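PDB 3QBR: SJCHGC06286 protein from Schistosoma japonicum, which belongs to the Bcl-2 family of apoptosis regulators and probably binds BH domains of other proteins. Local coordinates for residues A[104-109]-A[150-155]; A[59-64]-A[171-176]; A[27-32]-A[128-133]; A[17-22]-A[51-56]; A[95-100]-A[139-144]. All coordinates share one frame; numbering follows the deposited sequence.

Contact 1 of 5, residues A[104-109]-A[150-155]; sequences IFYLEI and KTTSQY
Tyr106 holds CG anti to its backbone N (chi1 -167°), and Thr152 holds OG1 beside its own backbone N (chi1 -49°). The two hydroxyls meet between helices 99-113 and 142-159. Tyr106 OH donates a hydrogen bond of 3.0 Å to Thr152 OG1, which itself bonds to Leu148 O one turn back. Thr151 CG2 sits at the edge of the Tyr106 ring, in its plane, 3.8 Å from Tyr106 CD2. The same methyl lies 3.6 Å from Leu107 CD2. The Leu107 and Tyr155 side chains pass each other pointing opposite ways, with Leu107 CD2 3.9 Å from Tyr155 CD2. Tyr155 OH bonds to Asn111 further along helix 99-113. Leu129 of helix 119-137 packs on both Tyr106 and Thr152. Phe105 and Ile109 instead pack on a chain of another protein, consistent with a ligand groove of the Bcl-2 fold. Both buried hydroxyls therefore have partners in a mainly apolar interface: Thr152 OG1 accepts from Tyr106 OH, while its own bond to Leu148 O ties it to the helix backbone.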
# COMPACT_ATOMS: atom_id res chain seq x y z
N ILE A 104 7.16 13.36 1.61
CA ILE A 104 8.57 13.23 1.28
C ILE A 104 9.17 11.84 1.57
O ILE A 104 9.71 11.17 0.67
CB ILE A 104 9.42 14.26 2.05
CG1 ILE A 104 8.97 15.69 1.74
CG2 ILE A 104 10.90 14.04 1.75
CD1 ILE A 104 8.23 15.82 0.45
N PHE A 105 9.10 11.41 2.82
CA PHE A 105 9.68 10.13 3.15
C PHE A 105 8.97 9.02 2.45
O PHE A 105 9.62 8.12 1.91
CB PHE A 105 9.66 9.90 4.65
CG PHE A 105 10.37 10.95 5.41
CD1 PHE A 105 11.42 11.64 4.82
CD2 PHE A 105 10.01 11.25 6.71
CE1 PHE A 105 12.09 12.63 5.51
CE2 PHE A 105 10.68 12.23 7.41
CZ PHE A 105 11.73 12.92 6.81
N TYR A 106 7.64 9.08 2.44
CA TYR A 106 6.83 8.10 1.71
C TYR A 106 7.31 8.03 0.28
O TYR A 106 7.59 6.95 -0.25
CB TYR A 106 5.32 8.42 1.74
CG TYR A 106 4.49 7.25 1.27
CD1 TYR A 106 4.59 6.02 1.90
CD2 TYR A 106 3.64 7.35 0.19
CE1 TYR A 106 3.88 4.93 1.49
CE2 TYR A 106 2.88 6.26 -0.24
CZ TYR A 106 3.02 5.05 0.42
OH TYR A 106 2.32 3.93 0.04
N LEU A 107 7.41 9.20 -0.35
CA LEU A 107 7.85 9.27 -1.73
C LEU A 107 9.25 8.67 -1.94
O LEU A 107 9.49 7.97 -2.94
CB LEU A 107 7.74 10.70 -2.26
CG LEU A 107 6.29 11.00 -2.63
CD1 LEU A 107 6.15 12.32 -3.35
CD2 LEU A 107 5.73 9.86 -3.50
N GLU A 108 10.16 8.92 -1.00
CA GLU A 108 11.49 8.36 -1.07
C GLU A 108 11.46 6.84 -0.91
O GLU A 108 12.25 6.12 -1.53
CB GLU A 108 12.39 8.98 0.02
CG GLU A 108 12.84 10.42 -0.25
CD GLU A 108 13.74 10.98 0.86
OE1 GLU A 108 14.16 10.22 1.77
OE2 GLU A 108 14.03 12.20 0.83
N ILE A 109 10.57 6.35 -0.05
CA ILE A 109 10.45 4.91 0.15
C ILE A 109 9.90 4.19 -1.08
O ILE A 109 10.33 3.09 -1.42
CB ILE A 109 9.54 4.59 1.34
CG1 ILE A 109 10.08 5.23 2.61
CG2 ILE A 109 9.40 3.08 1.50
CD1 ILE A 109 9.48 4.68 3.86
N LYS A 150 -3.81 9.09 -1.06
CA LYS A 150 -3.82 9.94 -2.25
C LYS A 150 -2.48 9.92 -2.97
O LYS A 150 -2.43 9.90 -4.21
CB LYS A 150 -4.20 11.38 -1.90
CG LYS A 150 -4.31 12.28 -3.10
CD LYS A 150 -4.48 13.73 -2.64
CE LYS A 150 -4.82 14.68 -3.78
NZ LYS A 150 -4.87 16.09 -3.29
N THR A 151 -1.40 9.92 -2.19
CA THR A 151 -0.05 9.91 -2.72
C THR A 151 0.24 8.58 -3.42
O THR A 151 0.72 8.56 -4.55
CB THR A 151 0.99 10.19 -1.63
OG1 THR A 151 0.81 11.53 -1.16
CG2 THR A 151 2.38 10.05 -2.17
N THR A 152 -0.08 7.47 -2.76
CA THR A 152 -0.04 6.18 -3.45
C THR A 152 -0.75 6.23 -4.83
O THR A 152 -0.25 5.70 -5.82
CB THR A 152 -0.65 5.09 -2.59
OG1 THR A 152 -0.09 5.18 -1.29
CG2 THR A 152 -0.41 3.71 -3.18
N SER A 153 -1.91 6.89 -4.89
CA SER A 153 -2.68 6.99 -6.14
C SER A 153 -1.98 7.78 -7.23
O SER A 153 -1.93 7.31 -8.37
CB SER A 153 -4.07 7.60 -5.90
OG SER A 153 -4.89 6.69 -5.19
N GLN A 154 -1.49 8.98 -6.91
CA GLN A 154 -0.74 9.78 -7.89
C GLN A 154 0.51 9.04 -8.38
O GLN A 154 0.74 8.95 -9.58
CB GLN A 154 -0.30 11.13 -7.31
CG GLN A 154 -1.41 12.11 -7.07
CD GLN A 154 -1.08 13.05 -5.91
OE1 GLN A 154 0.06 13.10 -5.45
NE2 GLN A 154 -2.09 13.78 -5.44
N TYR A 155 1.29 8.52 -7.44
CA TYR A 155 2.56 7.88 -7.74
C TYR A 155 2.31 6.73 -8.68
O TYR A 155 3.06 6.53 -9.65
CB TYR A 155 3.25 7.38 -6.47
CG TYR A 155 4.64 6.82 -6.73
CD1 TYR A 155 4.82 5.47 -7.03
CD2 TYR A 155 5.76 7.65 -6.71
CE1 TYR A 155 6.09 4.96 -7.29
CE2 TYR A 155 7.03 7.16 -6.95
CZ TYR A 155 7.20 5.81 -7.24
OH TYR A 155 8.48 5.32 -7.48

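Contact 2 of 5, residues A[59-64]-A[171-176]; sequences QEIIHS and SGLIEF
Ile61 crosses both Leu173 and Ile174 at about a right angle. Its two branches are shared between them. Ile61 CG2 lies 3.9 Å from Leu173 CD1, and Ile61 CG1 lies 3.9 Å from Ile174 CD1. Ile61 CG1 is anti to the carbonyl carbon (chi1 -65°). Beyond it, Ile61 CD1 reaches the start of the other segment, 3.8 Å from Ser171 OG. That hydroxyl bonds to Asn57. Ile174 CG1 lies 3.9 Å from Glu60 CB. One turn on from Glu60, Ser64 packs on the backbone, with Ser64 CB 3.8 Å from Leu173 O. Ser64 OG bonds to Ser177 OG, just past 171-176, which also bonds to Leu173 O and Ile174 O. The axes of helices 59-64 and 172-176 approach to 8.3 Å at 49°. The final helix of the construct is therefore laid against the start of helix 58-79, with Leu24 of helix 17-31 also on Ile61. The contact is mostly aliphatic. Each hydroxyl bonds to a residue just beyond the opposite segment, so both also tie the helices together.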
# COMPACT_ATOMS: atom_id res chain seq x y z
N GLN A 59 -13.35 -7.61 -6.98
CA GLN A 59 -13.38 -8.57 -5.89
C GLN A 59 -12.26 -9.59 -6.02
O GLN A 59 -11.56 -9.88 -5.05
CB GLN A 59 -14.74 -9.27 -5.79
CG GLN A 59 -15.77 -8.50 -4.99
CD GLN A 59 -16.98 -9.34 -4.62
OE1 GLN A 59 -17.25 -10.37 -5.25
NE2 GLN A 59 -17.72 -8.91 -3.60
N GLU A 60 -12.11 -10.13 -7.23
CA GLU A 60 -10.99 -11.02 -7.54
C GLU A 60 -9.62 -10.38 -7.21
O GLU A 60 -8.75 -11.02 -6.63
CB GLU A 60 -11.07 -11.45 -9.00
CG GLU A 60 -11.94 -12.64 -9.20
CD GLU A 60 -11.73 -13.67 -8.10
OE1 GLU A 60 -10.58 -14.12 -7.91
OE2 GLU A 60 -12.72 -14.02 -7.41
N ILE A 61 -9.46 -9.11 -7.55
CA ILE A 61 -8.22 -8.40 -7.32
C ILE A 61 -7.92 -8.24 -5.83
O ILE A 61 -6.78 -8.41 -5.41
CB ILE A 61 -8.22 -7.03 -8.03
CG1 ILE A 61 -8.27 -7.21 -9.55
CG2 ILE A 61 -7.01 -6.22 -7.59
CD1 ILE A 61 -8.35 -5.86 -10.31
N ILE A 62 -8.94 -7.89 -5.05
CA ILE A 62 -8.82 -7.70 -3.60
C ILE A 62 -8.50 -9.04 -2.92
O ILE A 62 -7.68 -9.08 -2.03
CB ILE A 62 -10.12 -7.12 -2.98
CG1 ILE A 62 -10.30 -5.65 -3.33
CG2 ILE A 62 -10.15 -7.34 -1.45
CD1 ILE A 62 -9.27 -4.69 -2.72
N HIS A 63 -9.17 -10.11 -3.33
CA HIS A 63 -8.85 -11.45 -2.84
C HIS A 63 -7.37 -11.83 -3.06
O HIS A 63 -6.67 -12.27 -2.13
CB HIS A 63 -9.75 -12.52 -3.47
CG HIS A 63 -11.17 -12.48 -2.98
ND1 HIS A 63 -11.51 -12.09 -1.70
CD2 HIS A 63 -12.34 -12.78 -3.60
CE1 HIS A 63 -12.82 -12.15 -1.55
NE2 HIS A 63 -13.35 -12.57 -2.69
N SER A 64 -6.89 -11.64 -4.29
CA SER A 64 -5.50 -11.88 -4.61
C SER A 64 -4.63 -11.08 -3.67
O SER A 64 -3.67 -11.61 -3.12
CB SER A 64 -5.19 -11.48 -6.05
OG SER A 64 -5.72 -12.44 -6.94
N SER A 171 -5.80 -6.24 -12.95
CA SER A 171 -6.21 -7.64 -12.92
C SER A 171 -5.04 -8.59 -13.07
O SER A 171 -5.20 -9.78 -12.87
CB SER A 171 -7.23 -7.95 -14.01
OG SER A 171 -8.39 -7.17 -13.83
N GLY A 172 -3.88 -8.07 -13.47
CA GLY A 172 -2.66 -8.86 -13.51
C GLY A 172 -2.50 -9.65 -12.22
O GLY A 172 -2.12 -10.83 -12.23
N LEU A 173 -2.82 -8.98 -11.12
CA LEU A 173 -2.69 -9.57 -9.79
C LEU A 173 -3.40 -10.94 -9.68
O LEU A 173 -2.92 -11.87 -9.03
CB LEU A 173 -3.19 -8.58 -8.73
CG LEU A 173 -2.33 -7.33 -8.57
CD1 LEU A 173 -3.13 -6.22 -7.93
CD2 LEU A 173 -1.03 -7.63 -7.77
N ILE A 174 -4.56 -11.04 -10.31
CA ILE A 174 -5.35 -12.25 -10.20
C ILE A 174 -4.51 -13.44 -10.67
O ILE A 174 -4.23 -14.37 -9.90
CB ILE A 174 -6.64 -12.14 -11.00
CG1 ILE A 174 -7.51 -11.01 -10.43
CG2 ILE A 174 -7.38 -13.47 -10.99
CD1 ILE A 174 -8.73 -10.70 -11.24
N GLU A 175 -4.06 -13.39 -11.91
CA GLU A 175 -3.20 -14.43 -12.45
C GLU A 175 -1.85 -14.51 -11.73
O GLU A 175 -1.39 -15.59 -11.41
CB GLU A 175 -2.99 -14.20 -13.94
CG GLU A 175 -2.58 -15.44 -14.71
CD GLU A 175 -2.61 -15.20 -16.22
OE1 GLU A 175 -2.24 -16.11 -16.99
OE2 GLU A 175 -3.01 -14.08 -16.64
N PHE A 176 -1.21 -13.37 -11.48
CA PHE A 176 0.07 -13.38 -10.77
C PHE A 176 0.02 -14.32 -9.58
O PHE A 176 1.01 -14.98 -9.23
CB PHE A 176 0.44 -11.98 -10.29
CG PHE A 176 1.71 -11.93 -9.48
CD1 PHE A 176 2.93 -12.26 -10.05
CD2 PHE A 176 1.69 -11.55 -8.14
CE1 PHE A 176 4.11 -12.22 -9.30
CE2 PHE A 176 2.87 -11.50 -7.38
CZ PHE A 176 4.08 -11.84 -7.96

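Contact 3 of 5, residues A[27-32]-A[128-133]; sequences SFLLAS and FLRILV
Arg130 packs on Phe28, Leu29 and Ser32 near the end of helix 17-31, and crosses the Phe28 side chain at about a right angle. Arg130 CB meets two side chains, 4.0 Å from Leu29 CD2 and 4.1 Å from Phe28 CE2. CG is anti to the backbone N and comes 3.9 Å from Ser32 OG. Arg130 CD then lies 3.9 Å from Phe28 CZ, and Ser32 OG also touches it. The Phe28 ring and the guanidinium are turned 60° apart. The chain bends at chi3 (91°), which turns NE off the line of the aliphatic part. At the tip, Ser32 O lies 2.5 Å from Arg130 NH1, at the edge of the guanidinium and near its plane. Helix 119-137 is the central helix of this Bcl-2 fold, and here helix 17-31 crosses it at 62° between the short segments. Helices 35-48, 58-79, 99-113 and 142-159 also pack on this part of the two helices. Deeper in, Leu29 and Val133 reach toward each other tip to tip, with Leu29 CD1 4.2 Å from Val133 CG2. Ser32 OG donates a hydrogen bond of 2.9 Å to Phe28 O, one turn back, approaching from out of the carbonyl plane.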
# COMPACT_ATOMS: atom_id res chain seq x y z
N SER A 27 -10.83 -0.09 -0.71
CA SER A 27 -11.42 -1.41 -0.50
C SER A 27 -10.45 -2.31 0.20
O SER A 27 -10.81 -2.98 1.17
CB SER A 27 -11.81 -2.07 -1.82
OG SER A 27 -12.55 -1.17 -2.61
N PHE A 28 -9.23 -2.38 -0.31
CA PHE A 28 -8.24 -3.29 0.23
C PHE A 28 -8.00 -3.00 1.71
O PHE A 28 -7.99 -3.91 2.52
CB PHE A 28 -6.93 -3.26 -0.57
CG PHE A 28 -5.74 -3.76 0.22
CD1 PHE A 28 -5.59 -5.11 0.48
CD2 PHE A 28 -4.80 -2.87 0.72
CE1 PHE A 28 -4.50 -5.56 1.22
CE2 PHE A 28 -3.72 -3.32 1.45
CZ PHE A 28 -3.58 -4.67 1.70
N LEU A 29 -7.83 -1.74 2.06
CA LEU A 29 -7.76 -1.38 3.47
C LEU A 29 -9.04 -1.75 4.28
O LEU A 29 -8.96 -2.19 5.43
CB LEU A 29 -7.41 0.10 3.64
CG LEU A 29 -6.09 0.58 3.02
CD1 LEU A 29 -6.05 2.13 2.99
CD2 LEU A 29 -4.84 -0.04 3.74
N LEU A 30 -10.22 -1.57 3.70
CA LEU A 30 -11.43 -1.94 4.45
C LEU A 30 -11.54 -3.45 4.65
O LEU A 30 -12.17 -3.90 5.61
CB LEU A 30 -12.69 -1.41 3.78
CG LEU A 30 -12.86 0.11 3.74
CD1 LEU A 30 -14.29 0.47 3.37
CD2 LEU A 30 -12.48 0.75 5.07
N ALA A 31 -10.93 -4.23 3.77
CA ALA A 31 -11.07 -5.68 3.83
C ALA A 31 -9.93 -6.37 4.56
O ALA A 31 -9.92 -7.58 4.68
CB ALA A 31 -11.24 -6.28 2.44
N SER A 32 -8.98 -5.61 5.08
CA SER A 32 -7.83 -6.24 5.70
C SER A 32 -7.58 -5.70 7.12
O SER A 32 -6.53 -5.95 7.69
CB SER A 32 -6.59 -6.05 4.82
OG SER A 32 -6.24 -4.68 4.69
N PHE A 128 2.65 -2.42 2.88
CA PHE A 128 3.27 -1.36 3.65
C PHE A 128 2.34 -0.21 3.94
O PHE A 128 2.30 0.30 5.07
CB PHE A 128 4.48 -0.82 2.91
CG PHE A 128 5.32 0.14 3.72
CD1 PHE A 128 5.90 -0.25 4.91
CD2 PHE A 128 5.57 1.42 3.25
CE1 PHE A 128 6.70 0.64 5.63
CE2 PHE A 128 6.38 2.30 3.96
CZ PHE A 128 6.93 1.91 5.15
N LEU A 129 1.63 0.25 2.92
CA LEU A 129 0.61 1.30 3.08
C LEU A 129 -0.41 0.90 4.17
O LEU A 129 -0.76 1.71 5.03
CB LEU A 129 -0.08 1.57 1.75
CG LEU A 129 -1.30 2.49 1.70
CD1 LEU A 129 -0.95 3.99 1.90
CD2 LEU A 129 -2.01 2.26 0.35
N ARG A 130 -0.82 -0.36 4.16
CA ARG A 130 -1.69 -0.91 5.21
C ARG A 130 -1.11 -0.72 6.60
O ARG A 130 -1.80 -0.32 7.54
CB ARG A 130 -1.90 -2.40 4.99
CG ARG A 130 -2.97 -2.98 5.85
CD ARG A 130 -3.15 -4.48 5.61
NE ARG A 130 -2.29 -5.16 6.56
CZ ARG A 130 -2.71 -5.79 7.64
NH1 ARG A 130 -4.01 -5.87 7.90
NH2 ARG A 130 -1.84 -6.36 8.45
N ILE A 131 0.18 -1.04 6.72
CA ILE A 131 0.88 -1.04 7.98
C ILE A 131 0.96 0.39 8.51
O ILE A 131 0.69 0.63 9.68
CB ILE A 131 2.28 -1.69 7.81
CG1 ILE A 131 2.16 -3.20 7.97
CG2 ILE A 131 3.30 -1.10 8.78
CD1 ILE A 131 3.22 -3.98 7.22
N LEU A 132 1.29 1.32 7.64
CA LEU A 132 1.30 2.73 7.99
C LEU A 132 -0.07 3.22 8.43
O LEU A 132 -0.19 3.88 9.46
CB LEU A 132 1.76 3.58 6.80
CG LEU A 132 3.21 3.34 6.35
CD1 LEU A 132 3.68 4.36 5.33
CD2 LEU A 132 4.12 3.39 7.55
N VAL A 133 -1.09 2.89 7.63
CA VAL A 133 -2.46 3.34 7.86
C VAL A 133 -2.98 2.82 9.21
O VAL A 133 -3.51 3.58 10.03
CB VAL A 133 -3.41 2.95 6.69
CG1 VAL A 133 -4.92 2.91 7.15
CG2 VAL A 133 -3.18 3.88 5.48

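Contact 4 of 5, residues A[17-22]-A[51-56]; sequences FRLQTS and DLTCVP
The connection between helices 35-48 and 58-79 runs along the first turns of helix 17-31, where Leu19 and Gln20 meet Asp51, Thr53, Val55 and Pro56. Leu19 has CG anti to its backbone N (chi1 -178°). Both of its methyls lie near Asp51. Leu19 CD1 is 3.7 Å from Asp51 O, and Leu19 CD2 is 4.1 Å from Asp51 OD2. CD2 is also placed against Thr53 CG2, but the modelled gap is too short to be trusted. One residue on, Gln20 crosses Val55 at about a right angle. Gln20 CG is 3.7 Å from Val55 CG2 and 4.0 Å from Val55 CG1. The Gln20 chain stays extended beyond CG, and its CD comes 4.2 Å from Pro56 CD. No direct hydrogen bond joins the segments. A water does bridge them: it donates to Asp51 O at 3.0 Å and lies 2.9 Å from Ser22 OG. Thr23, just past the helical segment, adds a weak bond from Thr53 N. Cys54 turns its CB away from the helix. It is known to form an interchain disulfide, which is not part of this contact. This surface contact has an extended linker lying on a helix through aliphatic carbons and one water. It lays the connection between helices 35-48 and 58-79 on helix 17-31 in the Bcl-2 bundle.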
# COMPACT_ATOMS: atom_id res chain seq x y z
N PHE A 17 -7.31 5.72 -14.57
CA PHE A 17 -6.45 4.81 -13.81
C PHE A 17 -6.22 5.31 -12.38
O PHE A 17 -6.31 4.54 -11.43
CB PHE A 17 -5.12 4.55 -14.54
CG PHE A 17 -4.19 3.59 -13.82
CD1 PHE A 17 -4.28 2.22 -14.03
CD2 PHE A 17 -3.21 4.07 -12.96
CE1 PHE A 17 -3.42 1.33 -13.37
CE2 PHE A 17 -2.33 3.20 -12.29
CZ PHE A 17 -2.44 1.82 -12.49
N ARG A 18 -5.95 6.59 -12.23
CA ARG A 18 -5.73 7.12 -10.89
C ARG A 18 -6.93 6.91 -10.00
O ARG A 18 -6.78 6.74 -8.80
CB ARG A 18 -5.41 8.61 -10.90
CG ARG A 18 -5.01 9.11 -9.53
CD ARG A 18 -4.71 10.59 -9.50
NE ARG A 18 -5.73 11.34 -10.22
CZ ARG A 18 -5.56 11.86 -11.42
NH1 ARG A 18 -4.38 11.74 -12.03
NH2 ARG A 18 -6.55 12.51 -12.02
N LEU A 19 -8.13 6.95 -10.57
CA LEU A 19 -9.35 6.86 -9.77
C LEU A 19 -9.65 5.41 -9.43
O LEU A 19 -10.07 5.06 -8.33
CB LEU A 19 -10.51 7.44 -10.56
CG LEU A 19 -11.83 7.45 -9.81
CD1 LEU A 19 -11.69 8.12 -8.44
CD2 LEU A 19 -12.87 8.14 -10.66
N GLN A 20 -9.43 4.56 -10.42
CA GLN A 20 -9.47 3.13 -10.22
C GLN A 20 -8.50 2.73 -9.10
O GLN A 20 -8.89 2.06 -8.15
CB GLN A 20 -9.14 2.44 -11.54
CG GLN A 20 -9.48 0.96 -11.63
CD GLN A 20 -9.14 0.37 -12.99
OE1 GLN A 20 -9.52 0.92 -14.03
NE2 GLN A 20 -8.42 -0.75 -12.99
N THR A 21 -7.23 3.15 -9.18
CA THR A 21 -6.25 2.65 -8.22
C THR A 21 -6.55 3.14 -6.81
O THR A 21 -6.38 2.42 -5.82
CB THR A 21 -4.78 2.98 -8.60
OG1 THR A 21 -4.39 4.21 -7.99
CG2 THR A 21 -4.60 3.09 -10.09
N SER A 22 -7.02 4.36 -6.72
CA SER A 22 -7.51 4.90 -5.46
C SER A 22 -8.59 4.00 -4.81
O SER A 22 -8.48 3.63 -3.64
CB SER A 22 -8.04 6.33 -5.69
OG SER A 22 -8.56 6.88 -4.51
N ASP A 51 -14.65 10.49 -4.29
CA ASP A 51 -15.15 9.77 -5.44
C ASP A 51 -14.62 8.32 -5.51
O ASP A 51 -13.47 8.04 -5.15
CB ASP A 51 -14.82 10.54 -6.73
CG ASP A 51 -15.81 10.25 -7.86
OD1 ASP A 51 -16.83 9.58 -7.61
OD2 ASP A 51 -15.56 10.70 -8.99
N LEU A 52 -15.48 7.42 -5.96
CA LEU A 52 -15.13 6.04 -6.20
C LEU A 52 -15.81 5.55 -7.49
O LEU A 52 -17.00 5.82 -7.73
CB LEU A 52 -15.54 5.16 -5.02
CG LEU A 52 -15.08 5.66 -3.64
CD1 LEU A 52 -15.98 5.11 -2.52
CD2 LEU A 52 -13.58 5.34 -3.38
N THR A 53 -15.06 4.85 -8.33
CA THR A 53 -15.67 4.13 -9.43
C THR A 53 -15.82 2.68 -9.06
O THR A 53 -15.64 2.27 -7.92
CB THR A 53 -14.82 4.20 -10.70
OG1 THR A 53 -13.58 3.53 -10.47
CG2 THR A 53 -14.57 5.64 -11.07
N CYS A 54 -16.18 1.90 -10.06
CA CYS A 54 -16.29 0.47 -9.91
C CYS A 54 -15.08 -0.10 -10.64
O CYS A 54 -14.84 0.23 -11.81
CB CYS A 54 -17.62 -0.01 -10.51
SG CYS A 54 -17.68 -1.72 -11.11
N VAL A 55 -14.33 -0.95 -9.96
CA VAL A 55 -13.14 -1.57 -10.54
C VAL A 55 -13.50 -2.91 -11.15
O VAL A 55 -14.18 -3.72 -10.52
CB VAL A 55 -12.03 -1.77 -9.48
CG1 VAL A 55 -10.82 -2.50 -10.08
CG2 VAL A 55 -11.62 -0.41 -8.88
N PRO A 56 -13.08 -3.15 -12.40
CA PRO A 56 -13.42 -4.43 -13.04
C PRO A 56 -12.66 -5.59 -12.39
O PRO A 56 -11.44 -5.54 -12.28
CB PRO A 56 -12.98 -4.24 -14.49
CG PRO A 56 -12.86 -2.76 -14.67
CD PRO A 56 -12.51 -2.17 -13.35
O HOH W 1 -10.55 8.77 -5.56

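Contact 5 of 5, residues A[95-100]-A[139-144]; sequences KPVDKT and HGHSDA
Val97 and His141 make a CH-pi contact. Val97 CG1 stands 3.5 Å from the centroid of the His141 ring and 6° off its normal, over the centre of one face. CG1 lies beside the backbone N of Val97 (chi1 -51°). The opposite face of the ring has His139 O over its centre. Van der Waals contacts add to this. Lys95 O comes 3.6 Å from His141 CE1, and Pro96 CA is 4.2 Å from the same atom. Val97 CG2 turns to Ala144 CB, although their modelled spacing is doubtfully short. The polar contacts run through water and nearby loop atoms. Val97 N donates to a water at 3.1 Å, which also bonds to His141 ND1, bridging the two segments. The other ring nitrogen, His141 NE2, bonds to Ser93 O. Both segments lead into helices: Asp98 is the N-cap of helix 99-113, and His141 holds that position before helix 142-159. Gly140, with positive phi, ends helix 119-137 in a Schellman motif. Leu136 of that helix packs on His141 and Ala144.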
# COMPACT_ATOMS: atom_id res chain seq x y z
N LYS A 95 1.13 13.09 18.67
CA LYS A 95 1.44 14.40 18.14
C LYS A 95 1.00 14.51 16.69
O LYS A 95 1.41 13.70 15.87
CB LYS A 95 2.94 14.66 18.23
CG LYS A 95 3.36 15.36 19.51
CD LYS A 95 4.72 16.02 19.34
CE LYS A 95 4.99 17.05 20.44
NZ LYS A 95 4.10 18.25 20.34
N PRO A 96 0.17 15.52 16.39
CA PRO A 96 -0.24 15.80 15.01
C PRO A 96 0.95 15.61 14.06
O PRO A 96 2.02 16.18 14.30
CB PRO A 96 -0.68 17.25 15.06
CG PRO A 96 -1.25 17.39 16.43
CD PRO A 96 -0.43 16.49 17.33
N VAL A 97 0.75 14.80 13.02
CA VAL A 97 1.84 14.38 12.16
C VAL A 97 2.14 15.46 11.13
O VAL A 97 1.26 16.23 10.73
CB VAL A 97 1.55 13.01 11.50
CG1 VAL A 97 1.13 11.99 12.56
CG2 VAL A 97 0.47 13.15 10.43
N ASP A 98 3.41 15.51 10.72
CA ASP A 98 3.88 16.45 9.71
C ASP A 98 3.44 16.00 8.31
O ASP A 98 4.11 15.19 7.66
CB ASP A 98 5.41 16.54 9.79
CG ASP A 98 5.99 17.71 9.00
OD1 ASP A 98 7.02 18.26 9.45
OD2 ASP A 98 5.44 18.08 7.94
N LYS A 99 2.30 16.52 7.85
CA LYS A 99 1.74 16.18 6.54
C LYS A 99 2.81 15.99 5.47
O LYS A 99 2.99 14.90 4.92
CB LYS A 99 0.77 17.28 6.08
CG LYS A 99 1.44 18.63 5.84
CD LYS A 99 0.47 19.69 5.31
CE LYS A 99 0.98 21.09 5.63
NZ LYS A 99 2.40 21.30 5.21
N THR A 100 3.53 17.07 5.19
CA THR A 100 4.37 17.16 4.01
C THR A 100 5.75 16.50 4.18
O THR A 100 6.33 16.01 3.21
CB THR A 100 4.46 18.62 3.52
OG1 THR A 100 5.42 18.73 2.46
CG2 THR A 100 4.82 19.55 4.66
N HIS A 139 -4.05 6.56 16.68
CA HIS A 139 -4.30 7.88 17.25
C HIS A 139 -5.17 8.74 16.35
O HIS A 139 -5.14 9.97 16.44
CB HIS A 139 -2.99 8.63 17.47
CG HIS A 139 -2.00 7.89 18.30
ND1 HIS A 139 -2.30 7.38 19.54
CD2 HIS A 139 -0.70 7.58 18.08
CE1 HIS A 139 -1.24 6.78 20.05
NE2 HIS A 139 -0.25 6.89 19.18
N GLY A 140 -5.93 8.12 15.46
CA GLY A 140 -6.83 8.88 14.63
C GLY A 140 -6.19 9.95 13.77
O GLY A 140 -6.68 11.07 13.72
N HIS A 141 -5.13 9.60 13.07
CA HIS A 141 -4.47 10.57 12.20
C HIS A 141 -5.12 10.55 10.83
O HIS A 141 -4.51 10.16 9.82
CB HIS A 141 -2.96 10.31 12.13
CG HIS A 141 -2.24 10.61 13.41
ND1 HIS A 141 -2.21 11.88 13.97
CD2 HIS A 141 -1.54 9.82 14.25
CE1 HIS A 141 -1.52 11.85 15.09
NE2 HIS A 141 -1.10 10.61 15.29
N SER A 142 -6.37 11.00 10.81
CA SER A 142 -7.19 10.86 9.63
C SER A 142 -6.59 11.54 8.40
O SER A 142 -6.53 10.93 7.33
CB SER A 142 -8.62 11.32 9.89
OG SER A 142 -8.70 12.72 10.00
N ASP A 143 -6.14 12.78 8.52
CA ASP A 143 -5.61 13.48 7.34
C ASP A 143 -4.31 12.87 6.82
O ASP A 143 -4.13 12.78 5.61
CB ASP A 143 -5.40 14.96 7.63
CG ASP A 143 -4.36 15.18 8.70
OD1 ASP A 143 -4.46 14.50 9.75
OD2 ASP A 143 -3.46 16.01 8.48
N ALA A 144 -3.41 12.42 7.71
CA ALA A 144 -2.21 11.74 7.21
C ALA A 144 -2.61 10.48 6.42
O ALA A 144 -2.05 10.20 5.35
CB ALA A 144 -1.19 11.40 8.35
O HOH W 2 -2.20 14.05 12.79

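Contact 3 lies nearest the middle, about 5 Å from the centre of the chain. Contacts 1 and 3 touch through Leu129 and Leu132, their centres 15 Å apart. Contacts 1 and 5 both join helices 99-113 and 142-159, with contact 5 at the starts of the two. Contacts 3 and 4 share helix 17-31. Contact 4 closes first along the chain and touches contact 2 through Ile61 against Val55 and Pro56. Contacts 1 and 5 are nested within the loop closed by contact 2, which lies on the opposite side of the chain's centre from both. Together they tie early and late helices round helix 119-137 into one all-helical Bcl-2 domain.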